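Local structure of ARO (armadillo repeats only protein) (Plasmodium falciparum Santa Lucia, 5EWP) at residues A[24-29]-A[76-81]; A[116-121]-A[156-161]; A[136-141]-A[172-177]. The protein is an armadillo-repeat protein that probably binds partner proteins in the translocation of rhoptries to the apical pole of the parasite and their attachment there. All coordinates share one frame; numbering follows the deposited sequence.

Contact 1. Residues A[24-29]-A[76-81]; sequences DENDVQ and PHYKDA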
loop_
_atom_site.group_PDB
_atom_site.type_symbol
_atom_site.label_atom_id
_atom_site.label_comp_id
_atom_site.label_asym_id
_atom_site.label_seq_id
_atom_site.Cartn_x
_atom_site.Cartn_y
_atom_site.Cartn_z
ATOM N N ASP A 24 -1.241 11.849 -23.978
ATOM C CA ASP A 24 -2.345 12.354 -24.796
ATOM C C ASP A 24 -3.428 11.302 -25.027
ATOM O O ASP A 24 -4.597 11.641 -25.169
ATOM C CB ASP A 24 -1.838 12.857 -26.154
ATOM C CG ASP A 24 -0.897 14.037 -26.031
ATOM O OD1 ASP A 24 -0.998 14.796 -25.038
ATOM O OD2 ASP A 24 -0.054 14.207 -26.940
ATOM N N GLU A 25 -3.043 10.028 -25.064
ATOM C CA GLU A 25 -3.977 8.977 -25.465
ATOM C C GLU A 25 -4.392 7.992 -24.362
ATOM O O GLU A 25 -5.057 6.995 -24.657
ATOM C CB GLU A 25 -3.376 8.187 -26.632
ATOM C CG GLU A 25 -3.037 9.051 -27.847
ATOM C CD GLU A 25 -2.261 8.306 -28.924
ATOM O OE1 GLU A 25 -1.957 7.108 -28.743
ATOM O OE2 GLU A 25 -1.956 8.925 -29.963
ATOM N N ASN A 26 -4.044 8.280 -23.107
ATOM C CA ASN A 26 -4.237 7.325 -22.004
ATOM C C ASN A 26 -3.817 5.911 -22.372
ATOM O O ASN A 26 -4.524 4.939 -22.083
ATOM C CB ASN A 26 -5.697 7.307 -21.544
ATOM C CG ASN A 26 -6.130 8.611 -20.921
ATOM O OD1 ASN A 26 -5.440 9.165 -20.069
ATOM N ND2 ASN A 26 -7.282 9.117 -21.348
ATOM N N ASP A 27 -2.657 5.801 -23.006
ATOM C CA ASP A 27 -2.155 4.520 -23.475
ATOM C C ASP A 27 -1.568 3.721 -22.312
ATOM O O ASP A 27 -0.383 3.870 -21.962
ATOM C CB ASP A 27 -1.105 4.736 -24.565
ATOM C CG ASP A 27 -0.789 3.470 -25.336
ATOM O OD1 ASP A 27 -1.007 2.359 -24.812
ATOM O OD2 ASP A 27 -0.276 3.586 -26.467
ATOM N N VAL A 28 -2.408 2.883 -21.712
ATOM C CA VAL A 28 -2.023 2.092 -20.552
ATOM C C VAL A 28 -0.834 1.179 -20.842
ATOM O O VAL A 28 0.135 1.174 -20.085
ATOM C CB VAL A 28 -3.217 1.250 -20.032
ATOM C CG1 VAL A 28 -2.748 0.235 -19.005
ATOM C CG2 VAL A 28 -4.263 2.162 -19.434
ATOM N N GLN A 29 -0.892 0.410 -21.928
ATOM C CA GLN A 29 0.182 -0.534 -22.227
ATOM C C GLN A 29 1.515 0.170 -22.444
ATOM O O GLN A 29 2.571 -0.325 -22.027
ATOM C CB GLN A 29 -0.143 -1.379 -23.460
ATOM C CG GLN A 29 0.893 -2.467 -23.734
ATOM C CD GLN A 29 0.955 -3.507 -22.629
ATOM O OE1 GLN A 29 0.071 -4.361 -22.513
ATOM N NE2 GLN A 29 1.990 -3.441 -21.810
ATOM N N PRO A 76 -13.463 2.698 -13.098
ATOM C CA PRO A 76 -12.773 1.536 -12.525
ATOM C C PRO A 76 -12.157 0.618 -13.573
ATOM O O PRO A 76 -11.355 -0.252 -13.207
ATOM C CB PRO A 76 -13.885 0.805 -11.762
ATOM C CG PRO A 76 -15.163 1.259 -12.414
ATOM C CD PRO A 76 -14.911 2.680 -12.823
ATOM N N HIS A 77 -12.504 0.796 -14.847
ATOM C CA HIS A 77 -12.003 -0.103 -15.880
ATOM C C HIS A 77 -10.480 -0.016 -16.022
ATOM O O HIS A 77 -9.838 -0.960 -16.469
ATOM C CB HIS A 77 -12.675 0.176 -17.228
ATOM C CG HIS A 77 -12.146 1.384 -17.936
ATOM N ND1 HIS A 77 -12.649 2.652 -17.727
ATOM C CD2 HIS A 77 -11.168 1.518 -18.863
ATOM C CE1 HIS A 77 -12.000 3.513 -18.489
ATOM N NE2 HIS A 77 -11.094 2.851 -19.189
ATOM N N TYR A 78 -9.894 1.114 -15.642
ATOM C CA TYR A 78 -8.448 1.244 -15.752
ATOM C C TYR A 78 -7.721 0.195 -14.899
ATOM O O TYR A 78 -6.639 -0.280 -15.270
ATOM C CB TYR A 78 -8.005 2.657 -15.370
ATOM C CG TYR A 78 -8.179 3.657 -16.505
ATOM C CD1 TYR A 78 -7.552 3.460 -17.730
ATOM C CD2 TYR A 78 -8.957 4.794 -16.343
ATOM C CE1 TYR A 78 -7.704 4.367 -18.766
ATOM C CE2 TYR A 78 -9.116 5.712 -17.378
ATOM C CZ TYR A 78 -8.485 5.488 -18.584
ATOM O OH TYR A 78 -8.627 6.393 -19.610
ATOM N N LYS A 79 -8.316 -0.172 -13.766
ATOM C CA LYS A 79 -7.675 -1.134 -12.869
ATOM C C LYS A 79 -7.497 -2.488 -13.526
ATOM O O LYS A 79 -6.509 -3.181 -13.274
ATOM C CB LYS A 79 -8.472 -1.275 -11.563
ATOM C CG LYS A 79 -8.419 -0.009 -10.705
ATOM C CD LYS A 79 -9.200 -0.192 -9.409
ATOM C CE LYS A 79 -9.205 1.108 -8.624
ATOM N NZ LYS A 79 -9.756 0.916 -7.265
ATOM N N ASP A 80 -8.457 -2.879 -14.363
ATOM C CA ASP A 80 -8.335 -4.120 -15.109
ATOM C C ASP A 80 -7.365 -3.983 -16.275
ATOM O O ASP A 80 -6.582 -4.892 -16.528
ATOM C CB ASP A 80 -9.699 -4.588 -15.644
ATOM C CG ASP A 80 -10.638 -5.051 -14.543
ATOM O OD1 ASP A 80 -10.197 -5.788 -13.629
ATOM O OD2 ASP A 80 -11.829 -4.685 -14.599
ATOM N N ALA A 81 -7.433 -2.863 -16.993
ATOM C CA ALA A 81 -6.545 -2.640 -18.137
ATOM C C ALA A 81 -5.080 -2.694 -17.701
ATOM O O ALA A 81 -4.213 -3.222 -18.410
ATOM C CB ALA A 81 -6.859 -1.309 -18.808
#
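Val28 and Tyr78 form the apolar middle of this contact, with CG2 of Val28 3.9 Å from CD1 of Tyr78 and 4.1 Å from its CE1. It joins helices of an armadillo-type helical solenoid: residues 24-29 bend from helix 14-25 into helix 28-34, and residues 76-81 lie at the first part of helix 77-84. The methyl meets the ring obliquely, along one C-C bond of its rim. The other branch of Val28, CG1, is anti to the backbone N (chi1 169°) and reaches the backbone of helix 77-84, 3.8 Å from Ala81 O, while CG2 also lies 4.4 Å from Ala81 CB. At the far end of the ring, Tyr78 OH comes beside Asn26, 3.5 Å from ND2 and 3.6 Å from CB; the two side chains cross at about a right angle, their amide and ring planes 66° apart. No hydrogen bond spans the segments, so the contact rests on packing.

The next shell sets these positions. Asn26 follows helix 14-25, where a Schellman motif with positive phi (44°) turns the chain so that the side chain starts out toward helix 77-84. Asp27 follows as N-cap, its OD1 accepting from Glu30 N, and starts helix 28-34 with Val28 at its first turn. Leu69 of helix 58-70 touches Asn26, Val28 and Tyr78 together, and Leu66 adds to the packing on Val28. Gln29 NE2 ties the same turn to Ala85 O, just beyond helix 77-84. The phenol ring is also covered by the preceding residue, His77: its NE2 sits over the centre of one face of the Tyr78 ring, 3.6 Å above the plane.

Contact 2. Residues A[116-121]-A[156-161]; sequences DNVKNC and FVLDKK
Leu158 points its forked end at Val118, and the two branched side chains meet branch to branch: CD1 of Leu158 is 3.9 Å from CG1 of Val118, and CD2 of Leu158 is likewise 3.9 Å from CG2 of Val118. Each methyl of one residue thus has its own counterpart on the other, with the two forks set at a slant. Leu158 CD1 goes further in, to 3.5 Å from Cys121 CB, closer than ordinary van der Waals contact between carbons, so the packing is tight at this point. Cys121 lies one helical turn after Val118, and the leucine tip therefore bears on two successive turns of the same helix face. With chi2 of Leu158 at 178°, CD1 stands anti to CA and reaches out to Cys121 and Val118, while CD2 branches off beside it to meet the second valine methyl.

The leucine stands on a connection between helices of the armadillo-type solenoid. Phe156 to Asp159 form a type I beta turn that takes the chain out of helix 142-156 and into helix 160-168, and Val118 opens helix 118-126 on the other side. Both of these helix starts are capped by a side chain. Asn117 OD1 accepts from Asn120 N at 2.9 Å, with the donor tilted only 17° from the carbonyl plane; Asp159 OD1 accepts from Lys161 N at 2.8 Å, met on its anti side and 26° out of the carboxylate plane. The buried amide of Asn120 is well satisfied: OD1 accepts from Arg83, and ND2 donates to Leu113 O and Lys79 O. Cys121 also packs against Asn154 and Ile155 of helix 142-156, while Asn117 ND2 donates to Asp80 OD1.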
loop_
_atom_site.group_PDB
_atom_site.type_symbol
_atom_site.label_atom_id
_atom_site.label_comp_id
_atom_site.label_asym_id
_atom_site.label_seq_id
_atom_site.Cartn_x
_atom_site.Cartn_y
_atom_site.Cartn_z
ATOM N N ASP A 116 -11.143 -2.537 -4.480
ATOM C CA ASP A 116 -12.281 -3.014 -5.254
ATOM C C ASP A 116 -11.849 -3.767 -6.506
ATOM O O ASP A 116 -12.401 -3.561 -7.596
ATOM C CB ASP A 116 -13.208 -1.851 -5.647
ATOM C CG ASP A 116 -13.952 -1.257 -4.459
ATOM O OD1 ASP A 116 -14.133 -1.958 -3.445
ATOM O OD2 ASP A 116 -14.354 -0.080 -4.541
ATOM N N ASN A 117 -10.847 -4.631 -6.374
ATOM C CA ASN A 117 -10.438 -5.416 -7.530
ATOM C C ASN A 117 -9.742 -6.667 -7.062
ATOM O O ASN A 117 -8.534 -6.697 -6.817
ATOM C CB ASN A 117 -9.547 -4.606 -8.500
ATOM C CG ASN A 117 -9.426 -5.291 -9.848
ATOM O OD1 ASN A 117 -8.875 -6.392 -9.948
ATOM N ND2 ASN A 117 -9.957 -4.661 -10.889
ATOM N N VAL A 118 -10.548 -7.704 -6.883
ATOM C CA VAL A 118 -10.067 -8.954 -6.344
ATOM C C VAL A 118 -9.022 -9.627 -7.229
ATOM O O VAL A 118 -8.027 -10.176 -6.732
ATOM C CB VAL A 118 -11.275 -9.875 -6.108
ATOM C CG1 VAL A 118 -10.816 -11.268 -5.926
ATOM C CG2 VAL A 118 -12.039 -9.369 -4.887
ATOM N N LYS A 119 -9.212 -9.564 -8.542
ATOM C CA LYS A 119 -8.235 -10.153 -9.455
ATOM C C LYS A 119 -6.855 -9.531 -9.284
ATOM O O LYS A 119 -5.851 -10.233 -9.306
ATOM C CB LYS A 119 -8.683 -9.998 -10.906
ATOM C CG LYS A 119 -9.784 -10.988 -11.290
ATOM C CD LYS A 119 -10.121 -10.925 -12.760
ATOM C CE LYS A 119 -11.152 -11.993 -13.097
ATOM N NZ LYS A 119 -11.434 -12.060 -14.560
ATOM N N ASN A 120 -6.818 -8.214 -9.123
ATOM C CA ASN A 120 -5.544 -7.536 -8.910
ATOM C C ASN A 120 -4.875 -7.976 -7.624
ATOM O O ASN A 120 -3.655 -8.143 -7.577
ATOM C CB ASN A 120 -5.730 -6.014 -8.881
ATOM C CG ASN A 120 -6.008 -5.440 -10.252
ATOM O OD1 ASN A 120 -5.887 -6.133 -11.249
ATOM N ND2 ASN A 120 -6.353 -4.144 -10.304
ATOM N N CYS A 121 -5.664 -8.146 -6.564
ATOM C CA CYS A 121 -5.103 -8.534 -5.276
ATOM C C CYS A 121 -4.521 -9.932 -5.362
ATOM O O CYS A 121 -3.449 -10.220 -4.819
ATOM C CB CYS A 121 -6.166 -8.461 -4.170
ATOM S SG CYS A 121 -6.647 -6.780 -3.743
ATOM N N PHE A 156 -4.680 -9.841 1.916
ATOM C CA PHE A 156 -4.757 -11.047 2.748
ATOM C C PHE A 156 -6.181 -11.400 3.178
ATOM O O PHE A 156 -6.427 -12.542 3.551
ATOM C CB PHE A 156 -3.804 -11.004 3.984
ATOM C CG PHE A 156 -4.099 -9.945 5.047
ATOM C CD1 PHE A 156 -5.308 -9.885 5.723
ATOM C CD2 PHE A 156 -3.083 -9.078 5.452
ATOM C CE1 PHE A 156 -5.525 -8.942 6.724
ATOM C CE2 PHE A 156 -3.293 -8.145 6.447
ATOM C CZ PHE A 156 -4.500 -8.070 7.087
ATOM N N VAL A 157 -7.127 -10.470 3.106
ATOM C CA VAL A 157 -8.492 -10.835 3.512
ATOM C C VAL A 157 -9.141 -11.839 2.559
ATOM O O VAL A 157 -10.126 -12.488 2.917
ATOM C CB VAL A 157 -9.420 -9.621 3.627
ATOM C CG1 VAL A 157 -8.942 -8.691 4.731
ATOM C CG2 VAL A 157 -9.533 -8.884 2.307
ATOM N N LEU A 158 -8.572 -12.007 1.373
ATOM C CA LEU A 158 -9.200 -12.837 0.344
ATOM C C LEU A 158 -8.990 -14.345 0.524
ATOM O O LEU A 158 -9.782 -15.150 0.018
ATOM C CB LEU A 158 -8.686 -12.409 -1.031
ATOM C CG LEU A 158 -9.087 -11.001 -1.466
ATOM C CD1 LEU A 158 -8.471 -10.718 -2.826
ATOM C CD2 LEU A 158 -10.607 -10.849 -1.519
ATOM N N ASP A 159 -7.965 -14.736 1.272
ATOM C CA ASP A 159 -7.597 -16.151 1.349
ATOM C C ASP A 159 -6.809 -16.466 2.619
ATOM O O ASP A 159 -5.871 -15.757 2.980
ATOM C CB ASP A 159 -6.792 -16.528 0.107
ATOM C CG ASP A 159 -6.678 -18.019 -0.112
ATOM O OD1 ASP A 159 -6.388 -18.778 0.836
ATOM O OD2 ASP A 159 -6.870 -18.432 -1.275
ATOM N N LYS A 160 -7.197 -17.533 3.304
ATOM C CA LYS A 160 -6.475 -17.950 4.501
ATOM C C LYS A 160 -4.990 -18.192 4.234
ATOM O O LYS A 160 -4.138 -17.919 5.096
ATOM C CB LYS A 160 -7.110 -19.211 5.093
ATOM C CG LYS A 160 -6.427 -19.663 6.365
ATOM C CD LYS A 160 -7.088 -20.906 6.955
ATOM C CE LYS A 160 -6.375 -21.319 8.232
ATOM N NZ LYS A 160 -7.062 -22.424 8.947
ATOM N N LYS A 161 -4.668 -18.712 3.049
ATOM C CA LYS A 161 -3.267 -18.946 2.707
ATOM C C LYS A 161 -2.495 -17.636 2.601
ATOM O O LYS A 161 -1.297 -17.592 2.898
ATOM C CB LYS A 161 -3.140 -19.730 1.403
ATOM C CG LYS A 161 -3.628 -21.170 1.518
ATOM C CD LYS A 161 -3.631 -21.855 0.167
ATOM C CE LYS A 161 -3.573 -23.365 0.318
ATOM N NZ LYS A 161 -2.264 -23.794 0.893
#

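Contact 3. Residues A[136-141]-A[172-177]; sequences GMKSNI and ITQLVN
One water lies between Met137 and Gln174, donating to Met137 O at 2.8 Å and to Gln174 O at 3.0 Å. More acceptors surround it than it has protons, so these bonds are probably shared over time. No direct hydrogen bond crosses the segments, and this water links their two carbonyls.

Beside the water, the side chains of Met137, Gln174 and Leu175 meet through carbon and sulfur. Met137 bends at chi3 (-81°), which brings its CE to 3.8 Å from Gln174 CB, while SD lies 3.9 Å from Leu175 CD2. The thioether thus spans two neighbouring residues of helix 171-177, and Phe166 of helix 160-168 touches both Met137 and Leu175. On the exposed side, the extended chain of Lys138 passes at a slant across the Gln174 amide: CG is 3.1 Å from OE1, and CE is 3.4 Å from NE2.

The segment 136-141 joins helices 130-136 and 142-156 of the armadillo-type solenoid. Gly136 to Ser139 make a type I turn, and Ser139 OG accepts from Ile141 N at 2.9 Å in an ST turn, just before helix 142-156. Met137 also packs on Cys148, Ala149 and Cys152 of that helix. The contact therefore pairs a buried thioether on hydrocarbon with a water between carbonyls and an exposed lysine whose methylenes, rather than its ammonium, meet the amide.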
loop_
_atom_site.group_PDB
_atom_site.type_symbol
_atom_site.label_atom_id
_atom_site.label_comp_id
_atom_site.label_asym_id
_atom_site.label_seq_id
_atom_site.Cartn_x
_atom_site.Cartn_y
_atom_site.Cartn_z
ATOM N N GLY A 136 7.711 -2.120 3.504
ATOM C CA GLY A 136 7.264 -0.741 3.377
ATOM C C GLY A 136 6.524 -0.194 4.587
ATOM O O GLY A 136 6.506 1.012 4.820
ATOM N N MET A 137 5.901 -1.071 5.368
ATOM C CA MET A 137 5.232 -0.629 6.590
ATOM C C MET A 137 6.229 -0.108 7.626
ATOM O O MET A 137 5.836 0.461 8.644
ATOM C CB MET A 137 4.399 -1.769 7.201
ATOM C CG MET A 137 3.071 -2.000 6.500
ATOM S SD MET A 137 2.083 -3.201 7.415
ATOM C CE MET A 137 2.834 -4.703 6.825
ATOM N N LYS A 138 7.520 -0.315 7.373
ATOM C CA LYS A 138 8.543 0.163 8.292
ATOM C C LYS A 138 8.931 1.614 8.042
ATOM O O LYS A 138 9.600 2.227 8.873
ATOM C CB LYS A 138 9.805 -0.695 8.190
ATOM C CG LYS A 138 9.629 -2.159 8.550
ATOM C CD LYS A 138 10.980 -2.869 8.480
ATOM C CE LYS A 138 10.863 -4.339 8.846
ATOM N NZ LYS A 138 12.179 -5.029 8.720
ATOM N N SER A 139 8.510 2.165 6.909
ATOM C CA SER A 139 8.908 3.529 6.543
ATOM C C SER A 139 8.494 4.576 7.571
ATOM O O SER A 139 7.428 4.478 8.168
ATOM C CB SER A 139 8.311 3.898 5.179
ATOM O OG SER A 139 8.513 5.271 4.878
ATOM N N ASN A 140 9.312 5.619 7.729
ATOM C CA ASN A 140 8.945 6.722 8.615
ATOM C C ASN A 140 7.975 7.675 7.950
ATOM O O ASN A 140 7.466 8.600 8.583
ATOM C CB ASN A 140 10.172 7.535 9.055
ATOM C CG ASN A 140 11.075 6.790 10.012
ATOM O OD1 ASN A 140 10.647 5.866 10.704
ATOM N ND2 ASN A 140 12.332 7.222 10.089
ATOM N N ILE A 141 7.666 7.431 6.686
ATOM C CA ILE A 141 6.739 8.312 6.004
ATOM C C ILE A 141 5.359 7.727 6.197
ATOM O O ILE A 141 5.097 6.616 5.755
ATOM C CB ILE A 141 7.059 8.456 4.499
ATOM C CG1 ILE A 141 8.464 9.022 4.288
ATOM C CG2 ILE A 141 6.014 9.315 3.810
ATOM C CD1 ILE A 141 8.876 9.076 2.831
ATOM N N ILE A 172 2.491 -9.388 10.744
ATOM C CA ILE A 172 1.772 -9.018 11.958
ATOM C C ILE A 172 2.649 -8.145 12.866
ATOM O O ILE A 172 2.166 -7.191 13.482
ATOM C CB ILE A 172 1.266 -10.264 12.703
ATOM C CG1 ILE A 172 0.121 -10.901 11.907
ATOM C CG2 ILE A 172 0.777 -9.907 14.099
ATOM C CD1 ILE A 172 -1.061 -9.966 11.714
ATOM N N THR A 173 3.935 -8.464 12.936
ATOM C CA THR A 173 4.875 -7.609 13.651
ATOM C C THR A 173 4.787 -6.160 13.167
ATOM O O THR A 173 4.651 -5.240 13.973
ATOM C CB THR A 173 6.317 -8.107 13.495
ATOM O OG1 THR A 173 6.386 -9.489 13.875
ATOM C CG2 THR A 173 7.264 -7.280 14.368
ATOM N N GLN A 174 4.826 -5.960 11.853
ATOM C CA GLN A 174 4.791 -4.608 11.316
ATOM C C GLN A 174 3.442 -3.935 11.563
ATOM O O GLN A 174 3.393 -2.756 11.907
ATOM C CB GLN A 174 5.121 -4.610 9.829
ATOM C CG GLN A 174 6.514 -5.072 9.531
ATOM C CD GLN A 174 7.539 -4.417 10.436
ATOM O OE1 GLN A 174 7.555 -3.197 10.594
ATOM N NE2 GLN A 174 8.383 -5.231 11.053
ATOM N N LEU A 175 2.342 -4.674 11.394
ATOM C CA LEU A 175 1.031 -4.095 11.656
ATOM C C LEU A 175 0.868 -3.646 13.081
ATOM O O LEU A 175 0.323 -2.574 13.355
ATOM C CB LEU A 175 -0.099 -5.086 11.356
ATOM C CG LEU A 175 -0.714 -5.160 9.983
ATOM C CD1 LEU A 175 -1.933 -6.106 10.050
ATOM C CD2 LEU A 175 -1.112 -3.748 9.551
ATOM N N VAL A 176 1.308 -4.499 13.999
ATOM C CA VAL A 176 1.178 -4.206 15.412
ATOM C C VAL A 176 2.012 -2.973 15.737
ATOM O O VAL A 176 1.596 -2.124 16.522
ATOM C CB VAL A 176 1.582 -5.420 16.280
ATOM C CG1 VAL A 176 1.731 -5.020 17.740
ATOM C CG2 VAL A 176 0.540 -6.523 16.142
ATOM N N ASN A 177 3.176 -2.848 15.106
ATOM C CA ASN A 177 3.994 -1.655 15.289
ATOM C C ASN A 177 3.321 -0.373 14.816
ATOM O O ASN A 177 3.602 0.711 15.331
ATOM C CB ASN A 177 5.332 -1.803 14.568
ATOM C CG ASN A 177 6.253 -2.781 15.258
ATOM O OD1 ASN A 177 5.934 -3.298 16.331
ATOM N ND2 ASN A 177 7.404 -3.040 14.649
HETATM O O HOH W 1 5.552 -0.870 11.114
#

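How the contacts relate
Contact 1 lies near the surface, centred about 20 Å from the centre of the chain; contacts 2 and 3 are partly buried, at about 14 and 11 Å. Contacts 1 and 2 adjoin through helix 77-84, whose Lys79 and Asp80 meet the N-terminal turn of helix 118-126. Contacts 2 and 3 do not touch, yet helix 142-156 packs on Cys121 in one and Met137 in the other, and their segments alternate along the chain. Contacts 1 and 3 sit on opposite sides of the centre. A valine against a tyrosine ring marks contact 1, branched aliphatics with a cysteine contact 2, and a methionine, a glutamine and a bridging water contact 3.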